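Local coordinates for protein translation initiation factor 6 (Methanocaldococcus jannaschii, PDB 1G61) that binds the 50S ribosomal subunit and prevents it from joining the 30S subunit to form the 70S initiation complex, at residues A[19-24]-A[42-47]; A[145-150]-A[162-167]; A[187-192]-A[211-216]. One frame throughout, in Å; residues are numbered along the deposited sequence.

Contact 1 (A[19-24]-A[42-47]); sequences ALTTEE and EVLETK
Leu44, in the last turn of helix 34-44, sets its CD1 methyl against Thr21, 3.5 Å from OG1 and also near CB; the two side chains cross obliquely. Thr21 OG1 lies anti to its own backbone N (chi1 -164°), which turns the hydroxyl toward this methyl and also toward Thr26 OG1, its hydrogen-bond partner in strand 25-28. Glu45 follows with positive phi (57°), ending the helical run, and its carbonyl O shares Lys205 NZ with Glu23 O. Thr46 then fills the turn with its methyl: CG2 lies 3.6 Å from Thr22 O and 3.7 Å from Glu23 O, while its OG1 is hydrogen-bonded to Thr26 OG1. At Lys47 the contact becomes polar, the amide N donating to Glu24 O at 3.0 Å with an N-H...O angle of 166°. The turn receiving these groups has an internal bond of its own, Glu24 N to Thr22 OG1 at 2.9 Å, an ST turn. Thr22-Glu24 thus links antiparallel strands 20-21 and 25-28, and the opposing segment leads from helix 34-44 into strand 47-50, parallel to 25-28: the return leg of a beta-alpha-beta crossover.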
ATOM      1  N   ALA A  19       4.678  -2.840   5.554  1.00  6.53           N
ATOM      2  CA  ALA A  19       4.984  -3.356   4.235  1.00  6.89           C
ATOM      3  C   ALA A  19       4.150  -2.715   3.161  1.00  6.51           C
ATOM      4  O   ALA A  19       3.100  -2.173   3.448  1.00  7.26           O
ATOM      5  CB  ALA A  19       4.651  -4.859   4.197  1.00  9.39           C
ATOM      6  N   LEU A  20       4.653  -2.787   1.928  1.00  6.89           N
ATOM      7  CA  LEU A  20       3.843  -2.360   0.782  1.00  7.45           C
ATOM      8  C   LEU A  20       4.081  -3.382  -0.334  1.00  7.35           C
ATOM      9  O   LEU A  20       5.153  -4.042  -0.394  1.00  8.03           O
ATOM     10  CB  LEU A  20       4.093  -0.954   0.314  1.00  9.06           C
ATOM     11  CG  LEU A  20       5.462  -0.615  -0.276  1.00 10.32           C
ATOM     12  CD1 LEU A  20       5.647  -0.924  -1.757  1.00 11.93           C
ATOM     13  CD2 LEU A  20       5.648   0.896  -0.148  1.00 16.83           C
ATOM     14  N   THR A  21       3.178  -3.459  -1.289  1.00  7.94           N
ATOM     15  CA  THR A  21       3.377  -4.276  -2.480  1.00  7.43           C
ATOM     16  C   THR A  21       2.844  -3.598  -3.745  1.00  6.60           C
ATOM     17  O   THR A  21       1.941  -2.752  -3.701  1.00  9.17           O
ATOM     18  CB  THR A  21       2.652  -5.640  -2.295  1.00  7.50           C
ATOM     19  OG1 THR A  21       3.153  -6.582  -3.277  1.00  9.06           O
ATOM     20  CG2 THR A  21       1.139  -5.568  -2.379  1.00  9.32           C
ATOM     21  N   THR A  22       3.432  -4.019  -4.857  1.00  6.64           N
ATOM     22  CA  THR A  22       2.897  -3.743  -6.178  1.00  6.61           C
ATOM     23  C   THR A  22       2.601  -5.112  -6.806  1.00  7.07           C
ATOM     24  O   THR A  22       2.600  -6.141  -6.103  1.00  7.37           O
ATOM     25  CB  THR A  22       3.859  -2.914  -7.030  1.00  6.95           C
ATOM     26  OG1 THR A  22       4.969  -3.720  -7.420  1.00  7.84           O
ATOM     27  CG2 THR A  22       4.354  -1.728  -6.225  1.00  7.59           C
ATOM     28  N   GLU A  23       2.337  -5.128  -8.121  1.00  8.05           N
ATOM     29  CA  GLU A  23       2.267  -6.409  -8.838  1.00  8.17           C
ATOM     30  C   GLU A  23       3.645  -7.065  -8.904  1.00  9.04           C
ATOM     31  O   GLU A  23       3.676  -8.299  -9.078  1.00 10.39           O
ATOM     32  CB  GLU A  23       1.742  -6.264 -10.267  1.00  8.52           C
ATOM     33  CG  GLU A  23       0.339  -5.664 -10.348  1.00  9.45           C
ATOM     34  CD  GLU A  23      -0.697  -6.604  -9.782  1.00 10.92           C
ATOM     35  OE1 GLU A  23      -0.641  -7.831 -10.041  1.00 13.08           O
ATOM     36  OE2 GLU A  23      -1.613  -6.134  -9.070  1.00 13.23           O
ATOM     37  N   GLU A  24       4.735  -6.319  -8.780  1.00  7.89           N
ATOM     38  CA  GLU A  24       6.074  -6.874  -9.048  1.00  9.13           C
ATOM     39  C   GLU A  24       6.953  -6.979  -7.830  1.00  8.88           C
ATOM     40  O   GLU A  24       7.775  -7.923  -7.736  1.00 11.42           O
ATOM     41  CB  GLU A  24       6.787  -6.068 -10.143  1.00 14.02           C
ATOM     42  CG  GLU A  24       6.059  -6.089 -11.487  1.00 24.59           C
ATOM     43  CD  GLU A  24       4.907  -5.135 -11.762  1.00 31.61           C
ATOM     44  OE1 GLU A  24       4.706  -4.049 -11.094  1.00 25.61           O
ATOM     45  OE2 GLU A  24       4.099  -5.418 -12.721  1.00 24.80           O
ATOM     46  N   GLU A  42       5.252 -15.871  -2.086  1.00 12.55           N
ATOM     47  CA  GLU A  42       4.465 -16.877  -2.788  1.00 13.61           C
ATOM     48  C   GLU A  42       3.058 -16.398  -2.997  1.00 12.81           C
ATOM     49  O   GLU A  42       2.447 -16.605  -4.035  1.00 16.43           O
ATOM     50  CB  GLU A  42       4.458 -18.177  -1.955  1.00 17.69           C
ATOM     51  CG  GLU A  42       3.672 -19.349  -2.485  1.00 31.31           C
ATOM     52  CD  GLU A  42       3.738 -20.582  -1.589  1.00 42.03           C
ATOM     53  OE1 GLU A  42       3.640 -21.733  -2.065  1.00 43.44           O
ATOM     54  OE2 GLU A  42       3.902 -20.383  -0.356  1.00 60.63           O
ATOM     55  N   VAL A  43       2.432 -15.785  -1.977  1.00 11.21           N
ATOM     56  CA  VAL A  43       1.028 -15.420  -2.171  1.00 12.60           C
ATOM     57  C   VAL A  43       0.870 -14.190  -3.035  1.00 11.32           C
ATOM     58  O   VAL A  43      -0.080 -14.100  -3.824  1.00 11.81           O
ATOM     59  CB  VAL A  43       0.327 -15.283  -0.818  1.00 13.59           C
ATOM     60  CG1 VAL A  43       0.784 -14.047  -0.089  1.00 15.68           C
ATOM     61  CG2 VAL A  43      -1.186 -15.209  -0.998  1.00 17.05           C
ATOM     62  N   LEU A  44       1.798 -13.241  -2.956  1.00 10.60           N
ATOM     63  CA  LEU A  44       1.700 -12.041  -3.803  1.00  9.35           C
ATOM     64  C   LEU A  44       2.349 -12.235  -5.156  1.00 10.29           C
ATOM     65  O   LEU A  44       2.125 -11.417  -6.074  1.00 10.83           O
ATOM     66  CB  LEU A  44       2.356 -10.856  -3.067  1.00  9.93           C
ATOM     67  CG  LEU A  44       1.675 -10.509  -1.746  1.00  9.97           C
ATOM     68  CD1 LEU A  44       2.426  -9.329  -1.155  1.00  9.98           C
ATOM     69  CD2 LEU A  44       0.185 -10.215  -1.940  1.00 12.82           C
ATOM     70  N   GLU A  45       3.147 -13.291  -5.307  1.00 10.93           N
ATOM     71  CA  GLU A  45       3.914 -13.609  -6.544  1.00 11.56           C
ATOM     72  C   GLU A  45       4.817 -12.428  -6.882  1.00 11.23           C
ATOM     73  O   GLU A  45       4.809 -11.933  -7.993  1.00 12.48           O
ATOM     74  CB  GLU A  45       2.928 -13.937  -7.681  1.00 12.15           C
ATOM     75  CG  GLU A  45       2.048 -15.123  -7.336  1.00 15.23           C
ATOM     76  CD  GLU A  45       1.094 -15.550  -8.421  1.00 18.82           C
ATOM     77  OE1 GLU A  45       1.432 -15.387  -9.622  1.00 20.72           O
ATOM     78  OE2 GLU A  45       0.007 -16.047  -8.031  1.00 22.07           O
ATOM     79  N   THR A  46       5.623 -11.965  -5.932  1.00 10.37           N
ATOM     80  CA  THR A  46       6.455 -10.781  -6.108  1.00 10.11           C
ATOM     81  C   THR A  46       7.911 -11.074  -5.734  1.00  9.69           C
ATOM     82  O   THR A  46       8.153 -12.103  -5.081  1.00 14.19           O
ATOM     83  CB  THR A  46       6.004  -9.632  -5.175  1.00 10.31           C
ATOM     84  OG1 THR A  46       5.896 -10.199  -3.869  1.00  9.99           O
ATOM     85  CG2 THR A  46       4.668  -9.065  -5.612  1.00 10.83           C
ATOM     86  N   LYS A  47       8.821 -10.200  -6.087  1.00 10.84           N
ATOM     87  CA  LYS A  47      10.180 -10.119  -5.600  1.00 10.54           C
ATOM     88  C   LYS A  47      10.173  -9.254  -4.331  1.00  8.64           C
ATOM     89  O   LYS A  47       9.642  -8.140  -4.350  1.00 10.18           O
ATOM     90  CB  LYS A  47      11.135  -9.576  -6.660  1.00 12.68           C
ATOM     91  CG  LYS A  47      11.292 -10.501  -7.868  1.00 21.05           C
ATOM     92  CD  LYS A  47      12.221 -11.672  -7.556  1.00 29.93           C
ATOM     93  CE  LYS A  47      12.467 -12.568  -8.773  1.00 41.48           C
ATOM     94  NZ  LYS A  47      13.498 -13.610  -8.473  1.00 55.43           N
TER

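Contact 2 (A[145-150]-A[162-167]); sequences AELPTV and LTHPLV
His164 has CG anti to its backbone N (chi1 -172°), and chi2 of -65° turns the imidazole so that Ala145 lies over one face while ND1 points back to its own chain. The residue opens a type I beta turn, His164 to Val167, where the chain leaves strand 160-163. Inside that turn Leu166 N donates to ND1 at 3.0 Å, in the ring plane and nearly straight (164°). This bond fixes the rotation of the ring, and because ND1 is the acceptor, the proton of a neutral imidazole would probably sit on NE2.

With the ring so held, the methyl of Ala145 makes a CH-pi contact: CB is 3.9 Å from the ring centroid, displaced toward the rim, and comes nearest to ND1 at 3.7 Å. Leu147, two residues on, crosses the histidine side chain at about a right angle and brings its CD1 to 3.9 Å from His164 CD2. An alanine in place of His164 would probably leave Leu166 N without this acceptor and open a gap beside Ala145 CB and Leu147 CD1.

Besides the ring, Ala145 also meets the end of the turn. Its CB is 4.3 Å from Leu166 CB and 4.1 Å from Val167 CG2, an apolar corner that joins the loop between strands 138-141 and 154-156 to the chain entering helix 169-179. Glu171 of that helix accepts from Ala145 N, a second tie between the same parts. The turn is also secured at its first carbonyl: His164 O accepts from Val167 N and, from the opposite face of the carbonyl plane, from Thr163 OG1 at 2.9 Å.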
ATOM      1  N   ALA A 145     -13.769   8.569   3.914  1.00  8.44           N
ATOM      2  CA  ALA A 145     -14.620   8.591   5.116  1.00 10.16           C
ATOM      3  C   ALA A 145     -14.223   9.816   5.930  1.00 10.33           C
ATOM      4  O   ALA A 145     -14.146   9.717   7.158  1.00 11.82           O
ATOM      5  CB  ALA A 145     -14.525   7.314   5.914  1.00 11.28           C
ATOM      6  N   GLU A 146     -13.945  10.948   5.297  1.00 10.69           N
ATOM      7  CA  GLU A 146     -13.592  12.231   5.909  1.00 11.59           C
ATOM      8  C   GLU A 146     -12.171  12.283   6.447  1.00 10.26           C
ATOM      9  O   GLU A 146     -11.748  13.330   6.970  1.00 13.69           O
ATOM     10  CB  GLU A 146     -14.539  12.628   7.070  1.00 12.44           C
ATOM     11  CG  GLU A 146     -16.023  12.468   6.705  1.00 16.23           C
ATOM     12  CD  GLU A 146     -16.947  13.110   7.725  1.00 19.26           C
ATOM     13  OE1 GLU A 146     -17.529  12.375   8.567  1.00 22.50           O
ATOM     14  OE2 GLU A 146     -17.092  14.345   7.630  1.00 26.97           O
ATOM     15  N   LEU A 147     -11.390  11.222   6.335  1.00  9.06           N
ATOM     16  CA  LEU A 147     -10.029  11.156   6.857  1.00  8.29           C
ATOM     17  C   LEU A 147      -8.980  11.421   5.803  1.00  8.45           C
ATOM     18  O   LEU A 147      -9.075  10.911   4.682  1.00  9.00           O
ATOM     19  CB  LEU A 147      -9.779   9.753   7.465  1.00  9.39           C
ATOM     20  CG  LEU A 147     -10.790   9.378   8.582  1.00 10.84           C
ATOM     21  CD1 LEU A 147     -10.620   7.905   8.932  1.00 14.35           C
ATOM     22  CD2 LEU A 147     -10.609  10.294   9.783  1.00 18.09           C
ATOM     23  N   PRO A 148      -7.983  12.258   6.080  1.00  9.30           N
ATOM     24  CA  PRO A 148      -6.980  12.586   5.073  1.00  9.03           C
ATOM     25  C   PRO A 148      -5.896  11.514   4.928  1.00  8.03           C
ATOM     26  O   PRO A 148      -5.164  11.550   3.918  1.00  8.48           O
ATOM     27  CB  PRO A 148      -6.419  13.917   5.579  1.00 11.80           C
ATOM     28  CG  PRO A 148      -6.503  13.766   7.081  1.00 14.09           C
ATOM     29  CD  PRO A 148      -7.796  13.022   7.334  1.00 11.53           C
ATOM     30  N   THR A 149      -5.787  10.557   5.862  1.00  7.79           N
ATOM     31  CA  THR A 149      -4.832   9.422   5.706  1.00  7.11           C
ATOM     32  C   THR A 149      -5.444   8.371   4.804  1.00  6.24           C
ATOM     33  O   THR A 149      -5.832   7.273   5.226  1.00  7.38           O
ATOM     34  CB  THR A 149      -4.425   8.902   7.081  1.00  8.15           C
ATOM     35  OG1 THR A 149      -5.636   8.719   7.869  1.00 11.50           O
ATOM     36  CG2 THR A 149      -3.513   9.880   7.803  1.00 11.23           C
ATOM     37  N   VAL A 150      -5.546   8.698   3.511  1.00  6.97           N
ATOM     38  CA  VAL A 150      -6.252   7.796   2.570  1.00  6.44           C
ATOM     39  C   VAL A 150      -5.561   6.468   2.401  1.00  6.46           C
ATOM     40  O   VAL A 150      -6.256   5.496   2.184  1.00  9.16           O
ATOM     41  CB  VAL A 150      -6.441   8.530   1.219  1.00  6.65           C
ATOM     42  CG1 VAL A 150      -7.286   9.801   1.423  1.00  8.69           C
ATOM     43  CG2 VAL A 150      -5.116   8.869   0.553  1.00  8.61           C
ATOM     44  N   LEU A 162     -10.823  -1.935  -1.202  1.00  7.25           N
ATOM     45  CA  LEU A 162     -11.534  -2.069   0.075  1.00  7.42           C
ATOM     46  C   LEU A 162     -11.395  -0.782   0.879  1.00  6.10           C
ATOM     47  O   LEU A 162     -10.256  -0.340   1.074  1.00  7.55           O
ATOM     48  CB  LEU A 162     -11.003  -3.259   0.878  1.00  8.38           C
ATOM     49  CG  LEU A 162     -11.577  -3.442   2.287  1.00  9.36           C
ATOM     50  CD1 LEU A 162     -12.982  -4.061   2.191  1.00 10.72           C
ATOM     51  CD2 LEU A 162     -10.648  -4.294   3.149  1.00 11.97           C
ATOM     52  N   THR A 163     -12.501  -0.199   1.336  1.00  7.68           N
ATOM     53  CA  THR A 163     -12.396   1.031   2.108  1.00  8.26           C
ATOM     54  C   THR A 163     -12.843   0.846   3.553  1.00  7.75           C
ATOM     55  O   THR A 163     -13.551  -0.109   3.865  1.00  8.60           O
ATOM     56  CB  THR A 163     -13.234   2.180   1.501  1.00  8.49           C
ATOM     57  OG1 THR A 163     -14.631   1.919   1.736  1.00  8.91           O
ATOM     58  CG2 THR A 163     -13.033   2.253  -0.007  1.00 10.76           C
ATOM     59  N   HIS A 164     -12.504   1.823   4.378  1.00  7.51           N
ATOM     60  CA  HIS A 164     -13.133   2.105   5.652  1.00  7.97           C
ATOM     61  C   HIS A 164     -14.643   1.904   5.563  1.00  7.35           C
ATOM     62  O   HIS A 164     -15.285   2.290   4.567  1.00  8.29           O
ATOM     63  CB  HIS A 164     -12.823   3.597   5.938  1.00  9.57           C
ATOM     64  CG  HIS A 164     -13.208   4.081   7.299  1.00  9.37           C
ATOM     65  ND1 HIS A 164     -14.504   4.161   7.775  1.00  9.13           N
ATOM     66  CD2 HIS A 164     -12.392   4.510   8.295  1.00  9.56           C
ATOM     67  CE1 HIS A 164     -14.453   4.649   9.026  1.00  9.24           C
ATOM     68  NE2 HIS A 164     -13.184   4.866   9.357  1.00  9.37           N
ATOM     69  N   PRO A 165     -15.224   1.312   6.609  1.00  8.91           N
ATOM     70  CA  PRO A 165     -16.662   0.960   6.553  1.00  9.67           C
ATOM     71  C   PRO A 165     -17.590   2.156   6.432  1.00  9.05           C
ATOM     72  O   PRO A 165     -18.787   1.931   6.072  1.00 12.91           O
ATOM     73  CB  PRO A 165     -16.875   0.191   7.869  1.00  9.74           C
ATOM     74  CG  PRO A 165     -15.788   0.598   8.756  1.00 11.83           C
ATOM     75  CD  PRO A 165     -14.595   0.924   7.890  1.00  9.35           C
ATOM     76  N   LEU A 166     -17.183   3.386   6.717  1.00 10.46           N
ATOM     77  CA  LEU A 166     -18.101   4.526   6.714  1.00 10.28           C
ATOM     78  C   LEU A 166     -18.053   5.311   5.424  1.00 10.15           C
ATOM     79  O   LEU A 166     -18.606   6.417   5.325  1.00 14.28           O
ATOM     80  CB  LEU A 166     -17.851   5.464   7.915  1.00 11.29           C
ATOM     81  CG  LEU A 166     -18.150   4.797   9.267  1.00 11.72           C
ATOM     82  CD1 LEU A 166     -17.921   5.781  10.401  1.00 15.65           C
ATOM     83  CD2 LEU A 166     -19.560   4.212   9.280  1.00 15.43           C
ATOM     84  N   VAL A 167     -17.447   4.773   4.386  1.00 10.73           N
ATOM     85  CA  VAL A 167     -17.470   5.435   3.068  1.00 10.97           C
ATOM     86  C   VAL A 167     -18.870   5.365   2.485  1.00 12.85           C
ATOM     87  O   VAL A 167     -19.529   4.307   2.446  1.00 15.56           O
ATOM     88  CB  VAL A 167     -16.466   4.749   2.127  1.00 10.11           C
ATOM     89  CG1 VAL A 167     -16.658   5.214   0.698  1.00 12.11           C
ATOM     90  CG2 VAL A 167     -15.043   5.021   2.557  1.00 10.93           C
TER

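Contact 3 (A[187-192]-A[211-216]); sequences GTANKG and GDTTGP
Asn190 N donates to Thr213 OG1 at 3.0 Å with an N-H...O angle of 160°, the firmer of two bonds joining these loops. Thr213 OG1 is also hydrogen-bonded to Gly210 O, in strand 207-210, so one hydroxyl joins Asn190 N to the end of that strand. The second bond, Asp212 N to Asn190 OD1, is weak: 3.2 Å and bent to 133°. A chi1 of -81° sets Asn190 CG beside the backbone N, and the amide oxygen OD1 then reaches Asp212 N; ND2 bonds Pro13 O, and Asp212 OD1 meets Tyr8 OH.

Carbon atoms pack beside these bonds. Asp212 CB lies 3.8 Å from Asn190 CA, and Ala189 CB 3.9 Å from Thr213 OG1. Farther out, Lys191 crosses Thr214 at about a right angle, CG to CG2 at 4.0 Å, while the rest of its extended chain leads away.

Glu217 gathers the two backbones, OE1 accepting from both Lys191 N and Thr214 N. Thr214 is the N-cap of helix 215-225 and its own hydroxyl caps a later backbone N, an exchange consistent with a capping box. The ties to Tyr8 and Pro13, near the start of the chain, fit the velcro closure of an alpha-beta barrel.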
ATOM      1  N   GLY A 187     -15.352  -2.334   4.635  1.00  8.95           N
ATOM      2  CA  GLY A 187     -15.370  -3.288   5.757  1.00  9.65           C
ATOM      3  C   GLY A 187     -14.209  -2.986   6.712  1.00  9.14           C
ATOM      4  O   GLY A 187     -13.508  -1.983   6.606  1.00  8.79           O
ATOM      5  N   THR A 188     -14.045  -3.885   7.670  1.00  9.61           N
ATOM      6  CA  THR A 188     -12.944  -3.779   8.640  1.00  8.37           C
ATOM      7  C   THR A 188     -11.953  -4.924   8.473  1.00  9.03           C
ATOM      8  O   THR A 188     -12.172  -5.882   7.721  1.00  9.41           O
ATOM      9  CB  THR A 188     -13.472  -3.741  10.087  1.00  8.37           C
ATOM     10  OG1 THR A 188     -14.287  -4.903  10.316  1.00 10.29           O
ATOM     11  CG2 THR A 188     -14.332  -2.502  10.338  1.00 10.60           C
ATOM     12  N   ALA A 189     -10.832  -4.818   9.191  1.00  8.51           N
ATOM     13  CA  ALA A 189      -9.880  -5.926   9.255  1.00  9.07           C
ATOM     14  C   ALA A 189      -9.370  -6.029  10.694  1.00  8.09           C
ATOM     15  O   ALA A 189      -9.629  -5.129  11.497  1.00  9.20           O
ATOM     16  CB  ALA A 189      -8.753  -5.710   8.265  1.00 10.89           C
ATOM     17  N   ASN A 190      -8.681  -7.113  10.991  1.00  9.53           N
ATOM     18  CA  ASN A 190      -8.118  -7.280  12.323  1.00  9.38           C
ATOM     19  C   ASN A 190      -9.190  -7.095  13.417  1.00 10.18           C
ATOM     20  O   ASN A 190      -8.931  -6.475  14.433  1.00 13.69           O
ATOM     21  CB  ASN A 190      -6.927  -6.366  12.551  1.00 11.60           C
ATOM     22  CG  ASN A 190      -5.631  -6.901  11.951  1.00  9.75           C
ATOM     23  OD1 ASN A 190      -5.500  -8.119  11.742  1.00 11.75           O
ATOM     24  ND2 ASN A 190      -4.693  -6.011  11.662  1.00  9.71           N
ATOM     25  N   LYS A 191     -10.349  -7.659  13.234  1.00 10.15           N
ATOM     26  CA  LYS A 191     -11.406  -7.663  14.246  1.00 11.91           C
ATOM     27  C   LYS A 191     -11.846  -6.245  14.591  1.00 10.83           C
ATOM     28  O   LYS A 191     -11.907  -5.836  15.745  1.00 14.04           O
ATOM     29  CB  LYS A 191     -10.985  -8.427  15.503  1.00 12.02           C
ATOM     30  CG  LYS A 191     -12.160  -8.910  16.349  1.00 17.23           C
ATOM     31  CD  LYS A 191     -11.614  -9.416  17.694  1.00 19.24           C
ATOM     32  CE  LYS A 191     -12.759  -9.949  18.542  1.00 17.48           C
ATOM     33  NZ  LYS A 191     -12.290 -10.608  19.770  1.00 20.81           N
ATOM     34  N   GLY A 192     -12.228  -5.516  13.503  1.00  9.67           N
ATOM     35  CA  GLY A 192     -12.896  -4.267  13.751  1.00 10.62           C
ATOM     36  C   GLY A 192     -12.078  -3.034  13.490  1.00  9.50           C
ATOM     37  O   GLY A 192     -12.561  -1.907  13.620  1.00 12.11           O
ATOM     38  N   GLY A 211      -3.382 -10.999  11.034  1.00  9.96           N
ATOM     39  CA  GLY A 211      -3.750 -12.259  11.667  1.00 11.39           C
ATOM     40  C   GLY A 211      -5.039 -12.205  12.470  1.00 11.45           C
ATOM     41  O   GLY A 211      -5.701 -13.253  12.685  1.00 12.84           O
ATOM     42  N   ASP A 212      -5.489 -11.062  12.989  1.00 10.69           N
ATOM     43  CA  ASP A 212      -6.703 -11.003  13.774  1.00 10.51           C
ATOM     44  C   ASP A 212      -7.969 -10.893  12.924  1.00 10.30           C
ATOM     45  O   ASP A 212      -9.069 -10.883  13.439  1.00 11.93           O
ATOM     46  CB  ASP A 212      -6.648  -9.802  14.720  1.00 12.51           C
ATOM     47  CG  ASP A 212      -5.531  -9.986  15.751  1.00 12.87           C
ATOM     48  OD1 ASP A 212      -5.357 -11.122  16.267  1.00 15.11           O
ATOM     49  OD2 ASP A 212      -4.874  -8.973  16.057  1.00 19.50           O
ATOM     50  N   THR A 213      -7.795 -10.760  11.606  1.00 10.07           N
ATOM     51  CA  THR A 213      -8.950 -10.634  10.722  1.00  9.80           C
ATOM     52  C   THR A 213      -9.891 -11.815  10.887  1.00  9.67           C
ATOM     53  O   THR A 213      -9.437 -12.972  10.878  1.00 12.61           O
ATOM     54  CB  THR A 213      -8.435 -10.492   9.272  1.00  8.96           C
ATOM     55  OG1 THR A 213      -7.649  -9.295   9.231  1.00 10.27           O
ATOM     56  CG2 THR A 213      -9.557 -10.340   8.265  1.00 10.38           C
ATOM     57  N   THR A 214     -11.180 -11.547  11.018  1.00 10.18           N
ATOM     58  CA  THR A 214     -12.151 -12.607  11.220  1.00 10.36           C
ATOM     59  C   THR A 214     -12.673 -13.224   9.929  1.00 11.29           C
ATOM     60  O   THR A 214     -12.447 -12.749   8.806  1.00 10.74           O
ATOM     61  CB  THR A 214     -13.370 -12.059  11.999  1.00 10.69           C
ATOM     62  OG1 THR A 214     -14.063 -11.174  11.106  1.00 11.54           O
ATOM     63  CG2 THR A 214     -12.909 -11.313  13.241  1.00 14.09           C
ATOM     64  N   GLY A 215     -13.428 -14.311  10.022  1.00 11.99           N
ATOM     65  CA  GLY A 215     -14.062 -14.966   8.859  1.00 11.29           C
ATOM     66  C   GLY A 215     -14.987 -13.986   8.145  1.00 10.18           C
ATOM     67  O   GLY A 215     -14.855 -13.867   6.916  1.00 11.37           O
ATOM     68  N   PRO A 216     -15.924 -13.323   8.830  1.00 10.40           N
ATOM     69  CA  PRO A 216     -16.792 -12.393   8.101  1.00 10.80           C
ATOM     70  C   PRO A 216     -16.010 -11.294   7.432  1.00  9.65           C
ATOM     71  O   PRO A 216     -16.315 -10.852   6.322  1.00 10.74           O
ATOM     72  CB  PRO A 216     -17.696 -11.874   9.231  1.00 14.32           C
ATOM     73  CG  PRO A 216     -17.747 -13.044  10.189  1.00 14.00           C
ATOM     74  CD  PRO A 216     -16.325 -13.526  10.248  1.00 12.44           C
TER

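Along the chain the contacts follow in series. Contact 1 belongs to the mixed sheet of strands 20-21, 25-28 and 47-50. Contact 2 lies on the opposite side of the chain's centre, 24 Å away between centres, by the second sheet, 154-156, 160-163 and 183-186. The centre of contact 3 is about 21 Å from that of contact 1, whose nearest atoms are about 12 Å from both others. Contacts 2 and 3, 16 Å apart by centres, touch: Gly187 N, just past strand 183-186, lies 3.0 Å from Thr163 O at the end of strand 160-163, a probable hydrogen bond. All three pair segments at most 19 residues apart, consistent with successive local alpha-beta units.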